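Side-chain contacts in protein CPn_0803/CP_1068/CPj0803/CpB0832 (PDB 3Q9D), which is of unknown function but is probably connected with the needle tip of the chlamydial type III secretion system: residues V126-D129 with I130-G134; T69-R72 with E73-V77; Q108-Q111 with A112-L116; V50-L53 with L54-N57. All coordinates share one frame; numbering follows the deposited sequence.

Contact 1 of 4, residues V126-D129 with I130-G134; sequences VAKD and IHERG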
# COMPACT_ATOMS: atom_id res chain seq x y z
N VAL A 126 20.64 -1.29 -9.71
CA VAL A 126 19.39 -0.68 -9.28
C VAL A 126 19.09 -1.02 -7.82
O VAL A 126 18.68 -0.13 -7.06
CB VAL A 126 18.23 -1.05 -10.19
CG1 VAL A 126 16.89 -0.60 -9.56
CG2 VAL A 126 18.44 -0.40 -11.56
N ALA A 127 19.31 -2.27 -7.41
CA ALA A 127 19.16 -2.61 -5.97
C ALA A 127 20.06 -1.76 -5.10
O ALA A 127 19.66 -1.29 -4.04
CB ALA A 127 19.44 -4.10 -5.72
N LYS A 128 21.31 -1.57 -5.53
CA LYS A 128 22.25 -0.75 -4.77
C LYS A 128 21.78 0.71 -4.75
O LYS A 128 21.82 1.36 -3.71
CB LYS A 128 23.65 -0.85 -5.38
CG LYS A 128 24.76 -0.26 -4.51
CD LYS A 128 26.13 -0.62 -5.10
CE LYS A 128 27.27 -0.18 -4.21
NZ LYS A 128 28.44 -1.11 -4.26
N ASP A 129 21.27 1.20 -5.88
CA ASP A 129 20.74 2.55 -5.97
C ASP A 129 19.55 2.75 -5.03
O ASP A 129 19.46 3.79 -4.36
CB ASP A 129 20.32 2.90 -7.41
CG ASP A 129 20.42 4.39 -7.71
OD1 ASP A 129 21.26 5.09 -7.10
OD2 ASP A 129 19.68 4.87 -8.58
N ILE A 130 18.65 1.77 -4.97
CA ILE A 130 17.46 1.85 -4.12
C ILE A 130 17.86 1.90 -2.63
O ILE A 130 17.39 2.74 -1.84
CB ILE A 130 16.50 0.67 -4.44
CG1 ILE A 130 15.87 0.87 -5.84
CG2 ILE A 130 15.45 0.52 -3.35
CD1 ILE A 130 14.98 -0.29 -6.32
N HIS A 131 18.77 1.00 -2.28
CA HIS A 131 19.39 1.00 -0.96
C HIS A 131 19.90 2.40 -0.57
O HIS A 131 19.76 2.84 0.58
CB HIS A 131 20.54 -0.02 -0.97
CG HIS A 131 21.13 -0.30 0.37
ND1 HIS A 131 21.17 0.63 1.39
CD2 HIS A 131 21.70 -1.42 0.88
CE1 HIS A 131 21.74 0.10 2.45
NE2 HIS A 131 22.08 -1.14 2.16
N GLU A 132 20.47 3.11 -1.53
CA GLU A 132 21.09 4.40 -1.26
C GLU A 132 20.13 5.57 -1.36
O GLU A 132 20.19 6.47 -0.53
CB GLU A 132 22.28 4.60 -2.21
CG GLU A 132 23.35 3.56 -1.96
CD GLU A 132 24.47 3.58 -2.99
OE1 GLU A 132 24.27 4.12 -4.10
OE2 GLU A 132 25.56 3.04 -2.67
N ARG A 133 19.24 5.55 -2.36
CA ARG A 133 18.39 6.70 -2.68
C ARG A 133 17.04 6.31 -3.30
O ARG A 133 16.50 7.03 -4.14
CB ARG A 133 19.14 7.64 -3.62
CG ARG A 133 19.78 6.93 -4.80
CD ARG A 133 20.72 7.88 -5.55
NE ARG A 133 19.94 8.95 -6.14
CZ ARG A 133 19.28 8.84 -7.29
NH1 ARG A 133 19.35 7.71 -8.00
NH2 ARG A 133 18.57 9.86 -7.74
N GLY A 134 16.48 5.19 -2.86
CA GLY A 134 15.21 4.71 -3.38
C GLY A 134 14.06 5.70 -3.25
O GLY A 134 13.13 5.67 -4.04
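Arg133 folds back along its helix to Asp129, four residues earlier, and its NH1 makes a salt bridge to OD2 of Asp129 at 2.9 Å. The carboxylate comes to the edge of the guanidinium, near its plane, and the two flat groups are turned 35° against each other. Both N-H bonds are weak: the one to OD2 is bent, while the almost straight one from NH1 to OD1 of Asp129 is stretched to 3.4 Å. Asp129 was modelled in two conformers and the bridge belongs to one of them, so its permanence is doubtful. Setting CG of Arg133 between backbone N and carbonyl carbon (chi1 48°) brings CD to 3.2 Å from OD1 of Asp129, and a bend at chi3 then turns the guanidinium toward OD2.

Next round the helix, CG of Lys128 lies 3.9 Å from OE2 of Glu132. NZ of Lys128 stays 5.3 Å from that oxygen, which suggests a mild attraction without a bridge. Branched apolar residues suit the buried face: CG1 of Val126 meets CD1 of Ile130 at 3.8 Å, and Ala63 and Thr64 of the second subunit pack on this pair. Backbone bonds such as Arg133 N to Asp129 O, 2.7 Å, fix the spacing beneath. This is an amphipathic alpha-helix at the last turns of 107-133, with charged side chains on one face and apolar ones touching the second subunit on another.

Contact 2 of 4, residues T69-R72 with E73-V77; sequences TTFR and EFQNV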
# COMPACT_ATOMS: atom_id res chain seq x y z
N THR A 69 15.91 -4.26 0.79
CA THR A 69 16.77 -5.31 1.33
C THR A 69 17.53 -6.09 0.24
O THR A 69 18.36 -6.95 0.56
CB THR A 69 15.98 -6.36 2.14
OG1 THR A 69 15.04 -7.00 1.28
CG2 THR A 69 15.25 -5.72 3.34
N THR A 70 17.21 -5.82 -1.02
CA THR A 70 17.64 -6.69 -2.12
C THR A 70 19.16 -6.66 -2.34
O THR A 70 19.78 -7.71 -2.60
CB THR A 70 16.93 -6.32 -3.42
OG1 THR A 70 15.52 -6.43 -3.22
CG2 THR A 70 17.38 -7.25 -4.60
N PHE A 71 19.78 -5.49 -2.21
CA PHE A 71 21.23 -5.46 -2.37
C PHE A 71 21.92 -6.29 -1.29
O PHE A 71 22.84 -7.07 -1.56
CB PHE A 71 21.80 -4.04 -2.36
CG PHE A 71 23.27 -4.03 -2.62
CD1 PHE A 71 23.76 -4.34 -3.88
CD2 PHE A 71 24.17 -3.81 -1.60
CE1 PHE A 71 25.13 -4.36 -4.13
CE2 PHE A 71 25.55 -3.83 -1.83
CZ PHE A 71 26.03 -4.12 -3.09
N ARG A 72 21.45 -6.15 -0.06
CA ARG A 72 22.01 -6.97 1.01
C ARG A 72 21.71 -8.45 0.83
O ARG A 72 22.52 -9.30 1.19
CB ARG A 72 21.55 -6.45 2.38
CG ARG A 72 22.53 -5.38 2.91
CD ARG A 72 22.04 -4.67 4.14
NE ARG A 72 20.84 -3.87 3.87
CZ ARG A 72 20.44 -2.84 4.61
NH1 ARG A 72 21.16 -2.47 5.66
NH2 ARG A 72 19.33 -2.17 4.29
N GLU A 73 20.55 -8.76 0.26
CA GLU A 73 20.22 -10.16 0.03
C GLU A 73 21.16 -10.77 -1.02
O GLU A 73 21.62 -11.90 -0.88
CB GLU A 73 18.76 -10.30 -0.44
CG GLU A 73 18.31 -11.74 -0.55
CD GLU A 73 16.81 -11.88 -0.87
OE1 GLU A 73 16.17 -10.85 -1.19
OE2 GLU A 73 16.29 -13.03 -0.78
N PHE A 74 21.44 -9.99 -2.06
CA PHE A 74 22.44 -10.36 -3.05
C PHE A 74 23.84 -10.58 -2.44
O PHE A 74 24.51 -11.56 -2.75
CB PHE A 74 22.49 -9.27 -4.14
CG PHE A 74 23.81 -9.21 -4.86
CD1 PHE A 74 24.14 -10.14 -5.83
CD2 PHE A 74 24.72 -8.20 -4.56
CE1 PHE A 74 25.39 -10.08 -6.51
CE2 PHE A 74 25.95 -8.13 -5.22
CZ PHE A 74 26.28 -9.06 -6.19
N GLN A 75 24.29 -9.67 -1.59
CA GLN A 75 25.59 -9.87 -0.95
C GLN A 75 25.61 -11.18 -0.18
O GLN A 75 26.60 -11.89 -0.19
CB GLN A 75 25.90 -8.72 0.02
CG GLN A 75 26.14 -7.39 -0.67
CD GLN A 75 26.45 -6.30 0.34
OE1 GLN A 75 25.64 -6.02 1.22
NE2 GLN A 75 27.65 -5.72 0.24
N ASN A 76 24.52 -11.48 0.50
CA ASN A 76 24.43 -12.73 1.28
C ASN A 76 24.54 -13.97 0.39
O ASN A 76 25.21 -14.94 0.74
CB ASN A 76 23.13 -12.76 2.08
CG ASN A 76 23.01 -14.00 2.94
OD1 ASN A 76 23.79 -14.21 3.86
ND2 ASN A 76 22.02 -14.85 2.64
N VAL A 77 23.91 -13.92 -0.78
CA VAL A 77 24.02 -14.97 -1.79
C VAL A 77 25.47 -15.15 -2.25
O VAL A 77 25.97 -16.28 -2.35
CB VAL A 77 23.13 -14.64 -3.02
CG1 VAL A 77 23.54 -15.47 -4.25
CG2 VAL A 77 21.65 -14.88 -2.67
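Helix 70-82 belongs to the bundle of helices in the N-terminal half of the chain, and its first turns join a buried aromatic cluster to a subunit interface. Phe71 and Phe74 form the cluster: CE1 of Phe71 lies 3.9 Å from CD2 of Phe74, and the rings approach obliquely, their planes 43° apart. Both touch Ile97; Phe71 also packs on Lys128, whereas Phe74 is wedged among Leu58, Ile61, Leu96 and Ile124, a setting that suits a large, wholly apolar ring. The edge of the Phe74 ring also faces Phe71 O in the ring plane.

The polar residues look to another chain. Arg72 makes a salt bridge to Asp143 of the third subunit, while Thr69 and Glu73 are hydrogen-bonded to Glu164 and Asn138 of the third subunit, so their hydroxyl or charged ends are held across an interface. Thr70 OG1 instead bonds to the backbone N of Gly67, in the turn before the helix. Gln75, one turn beyond Phe71, offers a flexible chain to its ring: the amide plane is inclined 36° to the ring, Gln75 OE1 lies 3.6 Å from CG of Arg72, and Gln75 CG makes an off-centre CH-pi contact 4.2 Å from the Phe71 ring centroid. The nearest approach of Gln75 to Phe71 is from CD to CE2, 3.4 Å.

Contact 3 of 4, residues Q108-Q111 with A112-L116; sequences QQKQ and AAHSL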
# COMPACT_ATOMS: atom_id res chain seq x y z
N GLN A 108 33.74 -22.08 -21.32
CA GLN A 108 32.36 -22.29 -20.85
C GLN A 108 32.01 -21.45 -19.63
O GLN A 108 30.88 -20.97 -19.50
CB GLN A 108 32.07 -23.77 -20.59
CG GLN A 108 32.05 -24.58 -21.88
CD GLN A 108 31.63 -26.02 -21.66
OE1 GLN A 108 31.22 -26.41 -20.56
NE2 GLN A 108 31.72 -26.83 -22.72
N GLN A 109 32.98 -21.26 -18.75
CA GLN A 109 32.75 -20.42 -17.58
C GLN A 109 32.75 -18.95 -17.97
O GLN A 109 31.99 -18.16 -17.43
CB GLN A 109 33.80 -20.70 -16.50
CG GLN A 109 33.62 -22.06 -15.84
CD GLN A 109 34.42 -22.20 -14.56
OE1 GLN A 109 35.36 -21.45 -14.32
NE2 GLN A 109 34.03 -23.14 -13.71
N LYS A 110 33.61 -18.57 -18.92
CA LYS A 110 33.60 -17.19 -19.37
C LYS A 110 32.23 -16.85 -19.96
O LYS A 110 31.66 -15.80 -19.65
CB LYS A 110 34.71 -16.90 -20.36
CG LYS A 110 34.88 -15.43 -20.68
CD LYS A 110 36.01 -15.22 -21.72
CE LYS A 110 37.38 -15.56 -21.15
NZ LYS A 110 38.50 -15.32 -22.15
N GLN A 111 31.70 -17.74 -20.80
CA GLN A 111 30.35 -17.54 -21.34
C GLN A 111 29.28 -17.40 -20.25
O GLN A 111 28.35 -16.57 -20.36
CB GLN A 111 29.96 -18.69 -22.28
CG GLN A 111 30.69 -18.68 -23.61
CD GLN A 111 30.13 -19.73 -24.56
OE1 GLN A 111 29.43 -20.66 -24.14
NE2 GLN A 111 30.41 -19.58 -25.86
N ALA A 112 29.38 -18.22 -19.21
CA ALA A 112 28.39 -18.14 -18.13
C ALA A 112 28.53 -16.81 -17.38
O ALA A 112 27.53 -16.21 -17.02
CB ALA A 112 28.53 -19.33 -17.17
N ALA A 113 29.77 -16.36 -17.15
CA ALA A 113 29.99 -15.08 -16.48
C ALA A 113 29.37 -13.96 -17.31
O ALA A 113 28.69 -13.08 -16.76
CB ALA A 113 31.51 -14.81 -16.25
N HIS A 114 29.58 -13.98 -18.63
CA HIS A 114 28.98 -12.95 -19.48
C HIS A 114 27.46 -12.98 -19.40
O HIS A 114 26.82 -11.93 -19.41
CB HIS A 114 29.46 -13.05 -20.93
CG HIS A 114 30.90 -12.65 -21.10
ND1 HIS A 114 31.49 -11.70 -20.30
CD2 HIS A 114 31.85 -13.09 -21.95
CE1 HIS A 114 32.76 -11.56 -20.66
NE2 HIS A 114 33.00 -12.39 -21.66
N SER A 115 26.89 -14.17 -19.30
CA SER A 115 25.44 -14.29 -19.22
C SER A 115 24.93 -13.71 -17.89
O SER A 115 23.91 -13.00 -17.85
CB SER A 115 25.02 -15.77 -19.34
OG SER A 115 23.63 -15.91 -19.20
N LEU A 116 25.65 -13.99 -16.81
CA LEU A 116 25.29 -13.48 -15.48
C LEU A 116 25.40 -11.97 -15.44
O LEU A 116 24.57 -11.28 -14.84
CB LEU A 116 26.18 -14.07 -14.39
CG LEU A 116 25.96 -15.55 -14.06
CD1 LEU A 116 27.00 -15.99 -13.01
CD2 LEU A 116 24.52 -15.84 -13.57
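Lys110 runs alongside the imidazole of His114, both side chains pointing the same way, with CG of Lys110 3.7 Å from NE2 of His114. The pair is an i to i+4 contact near the start of helix 107-133, whose one flank lines a helical bundle while the other meets solvent. Only the aliphatic part of the lysine overlaps the ring. A bend at chi3 (-68°) takes the ammonium elsewhere, so that NZ of Lys110 stands 6.3 Å from NE2 of His114 and forms a salt bridge with Glu104. A long side chain suits this place, since it can lie against a ring and still reach the carboxylate of Glu104.

His114 carries its ring beside the backbone N (chi1 -71°), and one face of it lies over Lys110 O, the acceptor of the His114 backbone N-H. Gln111 is exposed as well, and its backbone O accepts the backbone N-H of Ser115 at 3.0 Å (Ser115 N to Gln111 O).

Toward the bundle, Ala113 is buried, its single methyl letting neighbouring parts of the chain come close. Gln109 NE2 is hydrogen-bonded to Asp48 and to the backbone O of Leu46, which ties this helix to the chain around the start of helix 48-61. Under the outer pair, His114 CD2 comes to 3.6 Å from Lys110 O.

Contact 4 of 4, residues V50-L53 with L54-N57; sequences VFLL and LEGN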
# COMPACT_ATOMS: atom_id res chain seq x y z
N VAL A 50 29.26 -23.97 -9.44
CA VAL A 50 29.13 -22.72 -8.70
C VAL A 50 28.39 -21.66 -9.52
O VAL A 50 27.56 -20.93 -8.99
CB VAL A 50 30.51 -22.17 -8.26
CG1 VAL A 50 30.35 -20.85 -7.50
CG2 VAL A 50 31.24 -23.19 -7.40
N PHE A 51 28.72 -21.57 -10.80
CA PHE A 51 28.05 -20.62 -11.67
C PHE A 51 26.59 -20.98 -11.77
O PHE A 51 25.74 -20.10 -11.85
CB PHE A 51 28.68 -20.59 -13.06
CG PHE A 51 30.03 -19.90 -13.09
CD1 PHE A 51 30.12 -18.55 -13.41
CD2 PHE A 51 31.19 -20.60 -12.79
CE1 PHE A 51 31.35 -17.92 -13.44
CE2 PHE A 51 32.42 -19.97 -12.82
CZ PHE A 51 32.50 -18.63 -13.14
N LEU A 52 26.29 -22.27 -11.89
CA LEU A 52 24.91 -22.72 -12.00
C LEU A 52 24.09 -22.45 -10.74
O LEU A 52 22.96 -21.98 -10.82
CB LEU A 52 24.87 -24.22 -12.33
CG LEU A 52 23.51 -24.77 -12.76
CD1 LEU A 52 22.96 -24.00 -13.94
CD2 LEU A 52 23.61 -26.25 -13.08
N LEU A 53 24.66 -22.76 -9.59
CA LEU A 53 24.00 -22.51 -8.31
C LEU A 53 23.80 -21.02 -8.09
O LEU A 53 22.75 -20.59 -7.61
CB LEU A 53 24.81 -23.11 -7.16
CG LEU A 53 24.35 -24.46 -6.62
CD1 LEU A 53 25.38 -25.53 -6.91
CD2 LEU A 53 24.07 -24.37 -5.13
N LEU A 54 24.81 -20.23 -8.43
CA LEU A 54 24.75 -18.78 -8.27
C LEU A 54 23.65 -18.19 -9.14
O LEU A 54 22.90 -17.32 -8.71
CB LEU A 54 26.09 -18.15 -8.62
CG LEU A 54 26.20 -16.64 -8.45
CD1 LEU A 54 25.87 -16.23 -7.03
CD2 LEU A 54 27.59 -16.17 -8.84
N GLU A 55 23.55 -18.69 -10.37
CA GLU A 55 22.51 -18.20 -11.29
C GLU A 55 21.11 -18.47 -10.75
O GLU A 55 20.25 -17.58 -10.78
CB GLU A 55 22.65 -18.84 -12.67
CG GLU A 55 21.62 -18.33 -13.67
CD GLU A 55 21.70 -19.05 -15.02
OE1 GLU A 55 21.43 -20.27 -15.07
OE2 GLU A 55 22.05 -18.39 -16.02
N GLY A 56 20.87 -19.69 -10.28
CA GLY A 56 19.57 -20.04 -9.72
C GLY A 56 19.21 -19.15 -8.53
O GLY A 56 18.09 -18.67 -8.41
N ASN A 57 20.17 -18.94 -7.63
CA ASN A 57 19.95 -18.08 -6.47
C ASN A 57 19.67 -16.60 -6.84
O ASN A 57 18.81 -15.95 -6.25
CB ASN A 57 21.14 -18.22 -5.51
CG ASN A 57 21.09 -19.53 -4.74
OD1 ASN A 57 20.03 -19.92 -4.27
ND2 ASN A 57 22.22 -20.22 -4.64
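Leu54 is set tightly against the turn before it: its CB is 3.2 Å from Val50 O, the carbonyl that also accepts the Leu54 backbone N-H at 2.9 Å (Leu54 N to Val50 O). With CG anti to the backbone N, the isobutyl group leaves the helix axis and sinks between two neighbouring helices, onto Phe92 of helix 86-98 and Cys81 of helix 70-82; Val50 also rests on Phe92, and Phe51 packs on Met95. Leucine, valine and phenylalanine suit this flank because they fill the gaps between helices and carry no polar end that would need a partner there.

The solvent side is looser, and there Leu52 and Leu53 are exposed. Glu55, only partly exposed, packs on Leu116 of helix 107-133 and meets Leu52 only distantly, its OE1 4.2 Å from Leu52 CD1. Gly56 follows with no side chain at all, and helix geometry there rests on the backbone bond from its N to Leu52 O, 3.1 Å.

Asn57 N bonds to Leu53 O, and the chi1 of -75° brings Asn57 ND2 to 3.0 Å from that same Leu53 O, but at an angle too poor for a second hydrogen bond. The other end of the amide, OD1, accepts from Arg60 NH2. Regular i to i+4 bonding under one apolar and one solvent-facing flank marks 48-61 as an amphipathic helix of an alpha-helical bundle.

Overall arrangement
All four are local contacts between residues three to four apart along a helix, and they differ in what lies around them. Contacts 1 and 2 sit at subunit interfaces, each with four buried residues; they touch one another, as His131 and Ala127 of the first pack on Arg72 and Thr70 of the second. Contact 3 is mainly surface, and no other chain reaches it. Contact 4 is partly buried and joins its neighbours, through Leu54 against Val77 of contact 2 and Glu55 against Leu116 of contact 3. Contacts 1 and 3 share helix 107-133, their centres about 26 Å apart. Charged pairing marks contact 1, aromatic packing contact 2, a lysine chain alongside a histidine contact 3, and apolar side chains turned to neighbouring helices contact 4.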